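PDB 6C4M: yersinopine dehydrogenase, which catalyses the NADPH-dependent reductive condensation of pyruvate with an amino-acid-derived intermediate, the last step in making the metallophore yersinopine. Local coordinates for residues His116-Leu121 with Gly145-Asn150; Ser139-Ser144 with Ile255-His260; Ile124-Leu129 with Asn150-Ala155. One frame throughout, in Å; residues are numbered along the deposited sequence.

Contacts 1 and 3 both use helix 144-154 and share Asn150. The earlier turns of this helix pack on helix 117-121; its C-terminal end, with Ala155 just beyond, packs on the loop after helix 117-121. Contact 1 is largely buried and contact 3 is nearer the surface; both are wholly apolar across their segments. Contact 2 is the most central of the three. There the loop leading into helix 144-154 meets helix 255-264 through an amide, a serine hydroxyl and a water. Contacts 1 and 2 both touch the NADP, at the adenine and at the nicotinamide ribose. Tyr117 OH probably hydrogen-bonds Ser139 O between them. Trp126 NE1 makes a weak hydrogen bond to Leu121 O of contact 1.

Contact 1 of 3, residues His116-Leu121 with Gly145-Asn150; sequences HYYAVL and GLMVQN. With NAP (NADP nicotinamide-adenine-dinucleotide phosphate), chain B.
Met147 meets Tyr118 in a Met-aromatic contact. Its SD lies 5.4 Å from the centroid of the Tyr118 ring, oblique to it at 66° off the normal. SD also touches Tyr118 CB at 3.9 Å, and the methyl CE sits at the ring edge, near its plane. The Met147 chain bends at chi2 and chi3, which turns CE back against the Tyr118 backbone at CA.

The other apolar pairing joins Leu121 to Val148. Leu121 CD1 presses on Val148 CG2 at 3.4 Å, a close fit. A Val148 chi1 of 171° puts CG1 anti to the backbone N and leaves CG2 on the side that meets CD1. Leu121 CD1 also comes near Met147 CE, 4.4 Å away.

The helices run nearly parallel, 17° apart. The axes of the two short segments come within 10.7 Å of each other. Helix 459-471 adds Ile465 against Tyr118 and Gln462 against Met147.

At the N-cap of helix 117-121, the His116 ring leans at an angle toward the NADP adenine, with N1A over one of its faces. No hydrogen bond joins the two segments. Dispersion and side-chain fit therefore hold together two helices of the nucleotide-binding domain, one of which starts at the cofactor.

Contact 2 of 3, residues Ser139-Ser144 with Ile255-His260; sequences SSSMGS and ITNYVH. With NAP (NADP nicotinamide-adenine-dinucleotide phosphate), chain B.
Ser141 O is gripped twice by Ser144. The backbone N of Ser144 donates to Ser141 O at 3.0 Å. Ser144 OG donates to the same Ser141 O at 2.9 Å. Both donors come from the same face of the carbonyl plane. OG stands 40° out of that plane. The backbone bond closes a type II turn from Ser141 to Ser144, with Gly143 at the N-cap of helix 144-154.

Across the contact, Asn257 ND2 donates to Ser141 OG at 2.9 Å. The bond is fairly straight, with an N-H...O angle of 160°, and OG lies close to the amide plane of Asn257. With chi1 at -176°, the Ser141 hydroxyl swings away from its backbone N and toward the amide. The other end of the same amide is used as well. Water 1 donates to Asn257 OD1 at 2.7 Å and to Ser140 O at 2.9 Å. These two links together restrain the rotation of the amide. Ser140 O also accepts from Ser254 OG.

Met142 covers the apolar part of Asn257. The two side chains run antiparallel alongside each other, and Met142 CE reaches Asn257 CB at 3.9 Å. The same methyl lies obliquely by the Tyr258 ring, 4.5 Å from CZ. The Tyr258 hydroxyl is hydrogen-bonded to Arg252 O, and its ring meets Tyr307 edge-to-face.

Each segment also carries a residue near the cofactor or the probable active site. Ser139 CB comes within 3.3 Å of O3D on the nicotinamide ribose. His260, the inferred proton donor/acceptor, lies one turn after Asn257, and its ND1 is hydrogen-bonded to Asp406 OD1. A buried amide with partners at both ends thus ties the cofactor-side loop to the helix carrying His260, which probably helps fix their relative position.

Contact 3 of 3, residues Ile124-Leu129 with Asn150-Ala155; sequences IPWAAL and NLLNAA
Leu152 CD2 rests over one face of the Trp126 indole in a CH-pi contact. The methyl is 3.8 Å from the centroid of the six-membered ring and only 14° off its normal. It lies 3.7 Å from CH2 of Trp126, and Leu152 stands across the indole. Ala155 CB meets the five-membered part of the indole obliquely, 3.7 Å from Trp126 CD1.

The opposite face of the indole is covered by Ile124 CG2, which sits 3.6 Å from the ring plane, near the middle of the indole. The indole is therefore sandwiched between two aliphatic methyls. Trp126 NE1 makes a weak hydrogen bond to Leu121 O, which may help orient the ring.

The backbone on each side places these groups. An inverse gamma turn is centred on Pro125, and Trp126 follows it in a short 3-10 segment. Trp126 CG lies beside the backbone N (chi1 -61°), with the indole directed at helix 144-154. That helix ends just before Ala155.

Further out, Leu108 of strand 107-110 touches both Ile124 and Trp126. The tryptophan thus joins the loop between helix 117-121 and strand 134-137 to the C-terminal end of helix 144-154, beside strand 107-110.

Contact 1 of 3, residues His116-Leu121 with Gly145-Asn150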
loop_
_atom_site.group_PDB
_atom_site.type_symbol
_atom_site.label_atom_id
_atom_site.label_comp_id
_atom_site.label_asym_id
_atom_site.label_seq_id
_atom_site.Cartn_x
_atom_site.Cartn_y
_atom_site.Cartn_z
ATOM N N HIS A 116 3.794 20.071 -28.039
ATOM C CA HIS A 116 4.644 20.729 -29.024
ATOM C C HIS A 116 4.149 20.527 -30.455
ATOM O O HIS A 116 4.817 20.975 -31.395
ATOM C CB HIS A 116 6.086 20.230 -28.891
ATOM C CG HIS A 116 6.787 20.776 -27.687
ATOM N ND1 HIS A 116 7.545 21.929 -27.737
ATOM C CD2 HIS A 116 6.807 20.363 -26.391
ATOM C CE1 HIS A 116 8.009 22.198 -26.526
ATOM N NE2 HIS A 116 7.580 21.260 -25.694
ATOM N N TYR A 117 2.981 19.913 -30.642
ATOM C CA TYR A 117 2.420 19.791 -31.992
ATOM C C TYR A 117 2.226 21.165 -32.606
ATOM O O TYR A 117 2.554 21.381 -33.767
ATOM C CB TYR A 117 1.079 19.089 -31.959
ATOM C CG TYR A 117 1.111 17.602 -31.635
ATOM C CD1 TYR A 117 2.307 16.890 -31.589
ATOM C CD2 TYR A 117 -0.063 16.916 -31.393
ATOM C CE1 TYR A 117 2.326 15.546 -31.309
ATOM C CE2 TYR A 117 -0.051 15.585 -31.115
ATOM C CZ TYR A 117 1.150 14.890 -31.090
ATOM O OH TYR A 117 1.176 13.530 -30.816
ATOM N N TYR A 118 1.661 22.100 -31.840
ATOM C CA TYR A 118 1.327 23.403 -32.403
ATOM C C TYR A 118 2.578 24.099 -32.902
ATOM O O TYR A 118 2.636 24.551 -34.059
ATOM C CB TYR A 118 0.624 24.270 -31.369
ATOM C CG TYR A 118 0.360 25.698 -31.798
ATOM C CD1 TYR A 118 -0.633 25.985 -32.734
ATOM C CD2 TYR A 118 1.103 26.766 -31.279
ATOM C CE1 TYR A 118 -0.885 27.294 -33.139
ATOM C CE2 TYR A 118 0.850 28.083 -31.681
ATOM C CZ TYR A 118 -0.143 28.330 -32.613
ATOM O OH TYR A 118 -0.426 29.615 -33.021
ATOM N N ALA A 119 3.599 24.164 -32.040
ATOM C CA ALA A 119 4.830 24.873 -32.370
ATOM C C ALA A 119 5.491 24.244 -33.593
ATOM O O ALA A 119 6.031 24.949 -34.451
ATOM C CB ALA A 119 5.770 24.868 -31.148
ATOM N N VAL A 120 5.399 22.918 -33.715
ATOM C CA VAL A 120 5.969 22.212 -34.861
ATOM C C VAL A 120 5.155 22.490 -36.114
ATOM O O VAL A 120 5.685 22.945 -37.133
ATOM C CB VAL A 120 6.056 20.699 -34.570
ATOM C CG1 VAL A 120 6.398 19.902 -35.864
ATOM C CG2 VAL A 120 7.094 20.414 -33.498
ATOM N N LEU A 121 3.846 22.262 -36.049
ATOM C CA LEU A 121 3.027 22.386 -37.245
ATOM C C LEU A 121 3.071 23.798 -37.827
ATOM O O LEU A 121 3.014 23.953 -39.057
ATOM C CB LEU A 121 1.591 21.954 -36.941
ATOM C CG LEU A 121 1.473 20.439 -36.697
ATOM C CD1 LEU A 121 0.098 20.131 -36.138
ATOM C CD2 LEU A 121 1.729 19.594 -37.919
ATOM N N GLY A 145 -6.255 16.384 -32.180
ATOM C CA GLY A 145 -6.695 16.170 -33.543
ATOM C C GLY A 145 -7.492 17.347 -34.072
ATOM O O GLY A 145 -7.303 17.763 -35.203
ATOM N N LEU A 146 -8.416 17.870 -33.268
ATOM C CA LEU A 146 -9.152 19.055 -33.664
ATOM C C LEU A 146 -8.200 20.204 -33.975
ATOM O O LEU A 146 -8.403 20.942 -34.939
ATOM C CB LEU A 146 -10.108 19.466 -32.550
ATOM C CG LEU A 146 -11.363 18.648 -32.394
ATOM C CD1 LEU A 146 -12.027 18.908 -31.035
ATOM C CD2 LEU A 146 -12.327 18.937 -33.527
ATOM N N MET A 147 -7.173 20.389 -33.137
ATOM C CA MET A 147 -6.213 21.464 -33.348
ATOM C C MET A 147 -5.482 21.285 -34.675
ATOM O O MET A 147 -5.374 22.220 -35.477
ATOM C CB MET A 147 -5.219 21.485 -32.194
ATOM C CG MET A 147 -4.542 22.825 -31.953
ATOM S SD MET A 147 -2.855 22.574 -31.344
ATOM C CE MET A 147 -2.260 22.152 -33.032
ATOM N N VAL A 148 -4.948 20.089 -34.903
ATOM C CA VAL A 148 -4.246 19.811 -36.155
ATOM C C VAL A 148 -5.169 19.979 -37.359
ATOM O O VAL A 148 -4.749 20.504 -38.401
ATOM C CB VAL A 148 -3.627 18.408 -36.094
ATOM C CG1 VAL A 148 -3.064 17.970 -37.445
ATOM C CG2 VAL A 148 -2.575 18.427 -35.010
ATOM N N GLN A 149 -6.422 19.518 -37.264
ATOM C CA GLN A 149 -7.353 19.722 -38.376
ATOM C C GLN A 149 -7.446 21.191 -38.733
ATOM O O GLN A 149 -7.470 21.578 -39.917
ATOM C CB GLN A 149 -8.760 19.249 -38.026
ATOM C CG GLN A 149 -9.032 17.786 -38.083
ATOM C CD GLN A 149 -10.494 17.543 -37.799
ATOM O OE1 GLN A 149 -10.834 17.065 -36.737
ATOM N NE2 GLN A 149 -11.367 17.945 -38.719
ATOM N N ASN A 150 -7.605 22.017 -37.701
ATOM C CA ASN A 150 -7.803 23.442 -37.918
ATOM C C ASN A 150 -6.624 24.044 -38.665
ATOM O O ASN A 150 -6.799 24.802 -39.626
ATOM C CB ASN A 150 -8.004 24.140 -36.570
ATOM C CG ASN A 150 -8.342 25.587 -36.724
ATOM O OD1 ASN A 150 -7.457 26.421 -36.890
ATOM N ND2 ASN A 150 -9.627 25.897 -36.704
HETATM P PA NAP B . 10.794 12.477 -26.282
HETATM O O1A NAP B . 9.339 12.576 -26.037
HETATM O O2A NAP B . 11.618 12.660 -24.981
HETATM O O5B NAP B . 11.190 13.627 -27.388
HETATM C C5B NAP B . 10.794 13.317 -28.742
HETATM C C4B NAP B . 11.291 14.464 -29.643
HETATM O O4B NAP B . 10.624 15.765 -29.109
HETATM C C3B NAP B . 12.561 14.629 -29.557
HETATM O O3B NAP B . 13.122 15.035 -30.846
HETATM C C2B NAP B . 12.772 15.873 -28.501
HETATM O O2B NAP B . 14.038 16.564 -28.782
HETATM C C1B NAP B . 11.790 16.676 -28.707
HETATM N N9A NAP B . 11.395 17.209 -27.402
HETATM C C8A NAP B . 11.160 16.686 -26.188
HETATM N N7A NAP B . 10.858 17.732 -25.406
HETATM C C5A NAP B . 10.916 18.874 -26.161
HETATM C C6A NAP B . 10.670 20.166 -25.771
HETATM N N6A NAP B . 10.301 20.821 -24.515
HETATM N N1A NAP B . 10.778 21.158 -26.674
HETATM C C2A NAP B . 11.119 20.874 -27.977
HETATM N N3A NAP B . 11.362 19.587 -28.357
HETATM C C4A NAP B . 11.251 18.575 -27.425
HETATM O O3 NAP B . 11.098 10.970 -26.900
HETATM P PN NAP B . 10.132 9.682 -27.062
HETATM O O1N NAP B . 10.580 9.047 -28.304
HETATM O O2N NAP B . 10.390 8.817 -25.804
HETATM O O5D NAP B . 8.495 10.007 -27.090
HETATM C C5D NAP B . 7.780 10.134 -28.347
HETATM C C4D NAP B . 6.306 10.402 -27.983
HETATM O O4D NAP B . 5.713 9.152 -27.186
HETATM C C3D NAP B . 6.122 11.433 -27.185
HETATM O O3D NAP B . 4.732 11.942 -27.485
HETATM C C2D NAP B . 6.077 10.889 -25.753
HETATM O O2D NAP B . 5.240 11.659 -25.027
HETATM C C1D NAP B . 5.408 9.518 -25.971
HETATM N N1N NAP B . 5.845 8.452 -25.038
HETATM C C2N NAP B . 6.924 7.677 -25.285
HETATM C C3N NAP B . 7.262 6.657 -24.366
HETATM C C7N NAP B . 8.490 5.753 -24.606
HETATM O O7N NAP B . 8.541 4.669 -24.178
HETATM N N7N NAP B . 9.571 6.302 -25.380
HETATM C C4N NAP B . 6.517 6.461 -23.238
HETATM C C5N NAP B . 5.450 7.239 -22.996
HETATM C C6N NAP B . 5.098 8.242 -23.906
HETATM P P2B NAP B . 15.485 15.985 -28.105
HETATM O O1X NAP B . 15.548 16.505 -26.685
HETATM O O2X NAP B . 15.487 14.493 -28.092
HETATM O O3X NAP B . 16.645 16.558 -28.886
#

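Contact 2 of 3, residues Ser139-Ser144 with Ile255-His260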
loop_
_atom_site.group_PDB
_atom_site.type_symbol
_atom_site.label_atom_id
_atom_site.label_comp_id
_atom_site.label_asym_id
_atom_site.label_seq_id
_atom_site.Cartn_x
_atom_site.Cartn_y
_atom_site.Cartn_z
ATOM N N SER A 139 1.510 10.077 -30.128
ATOM C CA SER A 139 1.051 9.980 -28.735
ATOM C C SER A 139 0.240 11.233 -28.424
ATOM O O SER A 139 0.742 12.201 -27.849
ATOM C CB SER A 139 2.196 9.813 -27.753
ATOM O OG SER A 139 1.661 9.474 -26.478
ATOM N N SER A 140 -1.034 11.182 -28.758
ATOM C CA SER A 140 -1.883 12.352 -28.779
ATOM C C SER A 140 -2.304 12.786 -27.374
ATOM O O SER A 140 -2.112 12.083 -26.376
ATOM C CB SER A 140 -3.118 12.045 -29.609
ATOM O OG SER A 140 -3.495 13.163 -30.361
ATOM N N SER A 141 -2.924 13.959 -27.311
ATOM C CA SER A 141 -3.668 14.406 -26.140
ATOM C C SER A 141 -5.087 14.721 -26.591
ATOM O O SER A 141 -5.367 14.853 -27.787
ATOM C CB SER A 141 -3.024 15.633 -25.493
ATOM O OG SER A 141 -3.709 16.006 -24.297
ATOM N N MET A 142 -5.981 14.885 -25.623
ATOM C CA MET A 142 -7.337 15.311 -25.945
ATOM C C MET A 142 -7.316 16.703 -26.570
ATOM O O MET A 142 -6.793 17.653 -25.977
ATOM C CB MET A 142 -8.213 15.328 -24.698
ATOM C CG MET A 142 -8.827 13.969 -24.351
ATOM S SD MET A 142 -9.619 13.891 -22.696
ATOM C CE MET A 142 -8.202 13.689 -21.631
ATOM N N GLY A 143 -7.927 16.817 -27.755
ATOM C CA GLY A 143 -7.972 18.059 -28.504
ATOM C C GLY A 143 -6.906 18.164 -29.570
ATOM O O GLY A 143 -7.014 19.016 -30.464
ATOM N N SER A 144 -5.902 17.294 -29.521
ATOM C CA SER A 144 -4.812 17.370 -30.480
ATOM C C SER A 144 -5.341 17.314 -31.910
ATOM O O SER A 144 -4.934 18.105 -32.764
ATOM C CB SER A 144 -3.824 16.238 -30.229
ATOM O OG SER A 144 -3.182 16.426 -28.990
ATOM N N ILE A 255 -3.567 7.787 -21.010
ATOM C CA ILE A 255 -3.460 7.534 -19.575
ATOM C C ILE A 255 -2.829 8.722 -18.840
ATOM O O ILE A 255 -3.266 9.076 -17.736
ATOM C CB ILE A 255 -2.667 6.239 -19.327
ATOM C CG1 ILE A 255 -2.635 5.908 -17.819
ATOM C CG2 ILE A 255 -1.266 6.357 -19.916
ATOM C CD1 ILE A 255 -1.963 4.617 -17.495
ATOM N N THR A 256 -1.791 9.351 -19.424
ATOM C CA THR A 256 -1.023 10.341 -18.677
ATOM C C THR A 256 -1.841 11.575 -18.366
ATOM O O THR A 256 -1.554 12.252 -17.383
ATOM C CB THR A 256 0.250 10.763 -19.407
ATOM O OG1 THR A 256 -0.102 11.374 -20.655
ATOM C CG2 THR A 256 1.165 9.554 -19.627
ATOM N N ASN A 257 -2.865 11.882 -19.155
ATOM C CA ASN A 257 -3.704 13.023 -18.803
ATOM C C ASN A 257 -4.457 12.794 -17.506
ATOM O O ASN A 257 -4.783 13.761 -16.811
ATOM C CB ASN A 257 -4.705 13.327 -19.908
ATOM C CG ASN A 257 -4.036 13.847 -21.191
ATOM O OD1 ASN A 257 -3.229 13.147 -21.802
ATOM N ND2 ASN A 257 -4.360 15.085 -21.586
ATOM N N TYR A 258 -4.771 11.534 -17.185
ATOM C CA TYR A 258 -5.500 11.190 -15.966
ATOM C C TYR A 258 -4.575 11.054 -14.764
ATOM O O TYR A 258 -4.927 11.492 -13.666
ATOM C CB TYR A 258 -6.267 9.873 -16.160
ATOM C CG TYR A 258 -7.363 9.965 -17.188
ATOM C CD1 TYR A 258 -8.625 10.414 -16.839
ATOM C CD2 TYR A 258 -7.125 9.628 -18.515
ATOM C CE1 TYR A 258 -9.639 10.495 -17.797
ATOM C CE2 TYR A 258 -8.126 9.712 -19.478
ATOM C CZ TYR A 258 -9.378 10.169 -19.112
ATOM O OH TYR A 258 -10.406 10.269 -20.046
ATOM N N VAL A 259 -3.407 10.443 -14.949
ATOM C CA VAL A 259 -2.595 9.957 -13.840
ATOM C C VAL A 259 -1.507 10.947 -13.440
ATOM O O VAL A 259 -1.217 11.115 -12.252
ATOM C CB VAL A 259 -1.981 8.596 -14.219
ATOM C CG1 VAL A 259 -0.976 8.109 -13.190
ATOM C CG2 VAL A 259 -3.078 7.597 -14.387
ATOM N N HIS A 260 -0.843 11.558 -14.409
ATOM C CA HIS A 260 0.277 12.438 -14.078
ATOM C C HIS A 260 -0.115 13.644 -13.247
ATOM O O HIS A 260 0.610 13.955 -12.284
ATOM C CB HIS A 260 1.001 12.869 -15.357
ATOM C CG HIS A 260 1.967 11.848 -15.849
ATOM N ND1 HIS A 260 2.867 12.083 -16.870
ATOM C CD2 HIS A 260 2.132 10.552 -15.490
ATOM C CE1 HIS A 260 3.562 10.980 -17.099
ATOM N NE2 HIS A 260 3.130 10.036 -16.281
HETATM P PA NAP B . 10.794 12.477 -26.282
HETATM O O1A NAP B . 9.339 12.576 -26.037
HETATM O O2A NAP B . 11.618 12.660 -24.981
HETATM O O5B NAP B . 11.190 13.627 -27.388
HETATM C C5B NAP B . 10.794 13.317 -28.742
HETATM C C4B NAP B . 11.291 14.464 -29.643
HETATM O O4B NAP B . 10.624 15.765 -29.109
HETATM C C3B NAP B . 12.561 14.629 -29.557
HETATM O O3B NAP B . 13.122 15.035 -30.846
HETATM C C2B NAP B . 12.772 15.873 -28.501
HETATM O O2B NAP B . 14.038 16.564 -28.782
HETATM C C1B NAP B . 11.790 16.676 -28.707
HETATM N N9A NAP B . 11.395 17.209 -27.402
HETATM C C8A NAP B . 11.160 16.686 -26.188
HETATM N N7A NAP B . 10.858 17.732 -25.406
HETATM C C5A NAP B . 10.916 18.874 -26.161
HETATM C C6A NAP B . 10.670 20.166 -25.771
HETATM N N6A NAP B . 10.301 20.821 -24.515
HETATM N N1A NAP B . 10.778 21.158 -26.674
HETATM C C2A NAP B . 11.119 20.874 -27.977
HETATM N N3A NAP B . 11.362 19.587 -28.357
HETATM C C4A NAP B . 11.251 18.575 -27.425
HETATM O O3 NAP B . 11.098 10.970 -26.900
HETATM P PN NAP B . 10.132 9.682 -27.062
HETATM O O1N NAP B . 10.580 9.047 -28.304
HETATM O O2N NAP B . 10.390 8.817 -25.804
HETATM O O5D NAP B . 8.495 10.007 -27.090
HETATM C C5D NAP B . 7.780 10.134 -28.347
HETATM C C4D NAP B . 6.306 10.402 -27.983
HETATM O O4D NAP B . 5.713 9.152 -27.186
HETATM C C3D NAP B . 6.122 11.433 -27.185
HETATM O O3D NAP B . 4.732 11.942 -27.485
HETATM C C2D NAP B . 6.077 10.889 -25.753
HETATM O O2D NAP B . 5.240 11.659 -25.027
HETATM C C1D NAP B . 5.408 9.518 -25.971
HETATM N N1N NAP B . 5.845 8.452 -25.038
HETATM C C2N NAP B . 6.924 7.677 -25.285
HETATM C C3N NAP B . 7.262 6.657 -24.366
HETATM C C7N NAP B . 8.490 5.753 -24.606
HETATM O O7N NAP B . 8.541 4.669 -24.178
HETATM N N7N NAP B . 9.571 6.302 -25.380
HETATM C C4N NAP B . 6.517 6.461 -23.238
HETATM C C5N NAP B . 5.450 7.239 -22.996
HETATM C C6N NAP B . 5.098 8.242 -23.906
HETATM P P2B NAP B . 15.485 15.985 -28.105
HETATM O O1X NAP B . 15.548 16.505 -26.685
HETATM O O2X NAP B . 15.487 14.493 -28.092
HETATM O O3X NAP B . 16.645 16.558 -28.886
HETATM O O HOH W 1 -1.326 12.797 -23.713
#

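Contact 3 of 3, residues Ile124-Leu129 with Asn150-Ala155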
loop_
_atom_site.group_PDB
_atom_site.type_symbol
_atom_site.label_atom_id
_atom_site.label_comp_id
_atom_site.label_asym_id
_atom_site.label_seq_id
_atom_site.Cartn_x
_atom_site.Cartn_y
_atom_site.Cartn_z
ATOM N N ILE A 124 5.922 24.220 -40.400
ATOM C CA ILE A 124 6.008 23.365 -41.583
ATOM C C ILE A 124 5.533 24.145 -42.807
ATOM O O ILE A 124 4.426 24.711 -42.802
ATOM C CB ILE A 124 5.207 22.061 -41.426
ATOM C CG1 ILE A 124 5.942 21.135 -40.436
ATOM C CG2 ILE A 124 5.032 21.356 -42.799
ATOM C CD1 ILE A 124 5.110 20.122 -39.861
ATOM N N PRO A 125 6.310 24.185 -43.865
ATOM C CA PRO A 125 5.897 24.886 -45.103
ATOM C C PRO A 125 5.014 23.979 -45.954
ATOM O O PRO A 125 5.446 23.277 -46.870
ATOM C CB PRO A 125 7.236 25.206 -45.768
ATOM C CG PRO A 125 8.077 24.021 -45.401
ATOM C CD PRO A 125 7.667 23.632 -43.987
ATOM N N TRP A 126 3.728 23.998 -45.597
ATOM C CA TRP A 126 2.762 23.069 -46.157
ATOM C C TRP A 126 2.725 23.154 -47.670
ATOM O O TRP A 126 2.537 22.139 -48.352
ATOM C CB TRP A 126 1.384 23.367 -45.557
ATOM C CG TRP A 126 1.363 23.209 -44.056
ATOM C CD1 TRP A 126 1.269 24.187 -43.121
ATOM C CD2 TRP A 126 1.431 21.977 -43.340
ATOM N NE1 TRP A 126 1.268 23.648 -41.870
ATOM C CE2 TRP A 126 1.377 22.287 -41.974
ATOM C CE3 TRP A 126 1.538 20.636 -43.731
ATOM C CZ2 TRP A 126 1.424 21.312 -40.991
ATOM C CZ3 TRP A 126 1.598 19.667 -42.749
ATOM C CH2 TRP A 126 1.538 20.015 -41.396
ATOM N N ALA A 127 2.909 24.369 -48.217
ATOM C CA ALA A 127 2.851 24.550 -49.659
ATOM C C ALA A 127 3.908 23.717 -50.351
ATOM O O ALA A 127 3.723 23.314 -51.502
ATOM C CB ALA A 127 3.034 26.034 -50.031
ATOM N N ALA A 128 5.005 23.420 -49.658
ATOM C CA ALA A 128 6.105 22.668 -50.243
ATOM C C ALA A 128 5.973 21.172 -50.035
ATOM O O ALA A 128 6.958 20.449 -50.219
ATOM C CB ALA A 128 7.432 23.153 -49.663
ATOM N N LEU A 129 4.790 20.701 -49.629
ATOM C CA LEU A 129 4.488 19.275 -49.476
ATOM C C LEU A 129 3.270 18.992 -50.347
ATOM O O LEU A 129 2.163 18.794 -49.835
ATOM C CB LEU A 129 4.250 18.916 -48.000
ATOM C CG LEU A 129 5.468 19.109 -47.093
ATOM C CD1 LEU A 129 5.111 19.042 -45.624
ATOM C CD2 LEU A 129 6.517 18.064 -47.435
ATOM N N ASN A 150 -7.605 22.017 -37.701
ATOM C CA ASN A 150 -7.803 23.442 -37.918
ATOM C C ASN A 150 -6.624 24.044 -38.665
ATOM O O ASN A 150 -6.799 24.802 -39.626
ATOM C CB ASN A 150 -8.004 24.140 -36.570
ATOM C CG ASN A 150 -8.342 25.587 -36.724
ATOM O OD1 ASN A 150 -7.457 26.421 -36.890
ATOM N ND2 ASN A 150 -9.627 25.897 -36.704
ATOM N N LEU A 151 -5.400 23.723 -38.234
ATOM C CA LEU A 151 -4.223 24.266 -38.911
ATOM C C LEU A 151 -4.145 23.788 -40.351
ATOM O O LEU A 151 -3.831 24.559 -41.266
ATOM C CB LEU A 151 -2.951 23.865 -38.167
ATOM C CG LEU A 151 -2.766 24.377 -36.723
ATOM C CD1 LEU A 151 -1.430 23.877 -36.171
ATOM C CD2 LEU A 151 -2.814 25.883 -36.651
ATOM N N LEU A 152 -4.356 22.498 -40.570
ATOM C CA LEU A 152 -4.294 21.980 -41.934
ATOM C C LEU A 152 -5.349 22.630 -42.816
ATOM O O LEU A 152 -5.079 22.978 -43.978
ATOM C CB LEU A 152 -4.473 20.458 -41.911
ATOM C CG LEU A 152 -3.295 19.690 -41.302
ATOM C CD1 LEU A 152 -3.652 18.179 -41.082
ATOM C CD2 LEU A 152 -2.076 19.814 -42.215
ATOM N N ASN A 153 -6.565 22.785 -42.292
ATOM C CA ASN A 153 -7.625 23.402 -43.072
ATOM C C ASN A 153 -7.230 24.808 -43.482
ATOM O O ASN A 153 -7.511 25.228 -44.609
ATOM C CB ASN A 153 -8.946 23.410 -42.298
ATOM C CG ASN A 153 -10.053 24.172 -43.031
ATOM O OD1 ASN A 153 -10.308 25.348 -42.745
ATOM N ND2 ASN A 153 -10.702 23.511 -44.002
ATOM N N ALA A 154 -6.554 25.544 -42.590
ATOM C CA ALA A 154 -6.088 26.883 -42.946
ATOM C C ALA A 154 -5.023 26.853 -44.042
ATOM O O ALA A 154 -4.919 27.795 -44.826
ATOM C CB ALA A 154 -5.563 27.602 -41.688
ATOM N N ALA A 155 -4.210 25.808 -44.111
ATOM C CA ALA A 155 -3.192 25.709 -45.145
ATOM C C ALA A 155 -3.711 25.061 -46.439
ATOM O O ALA A 155 -2.902 24.728 -47.322
ATOM C CB ALA A 155 -1.989 24.922 -44.633
#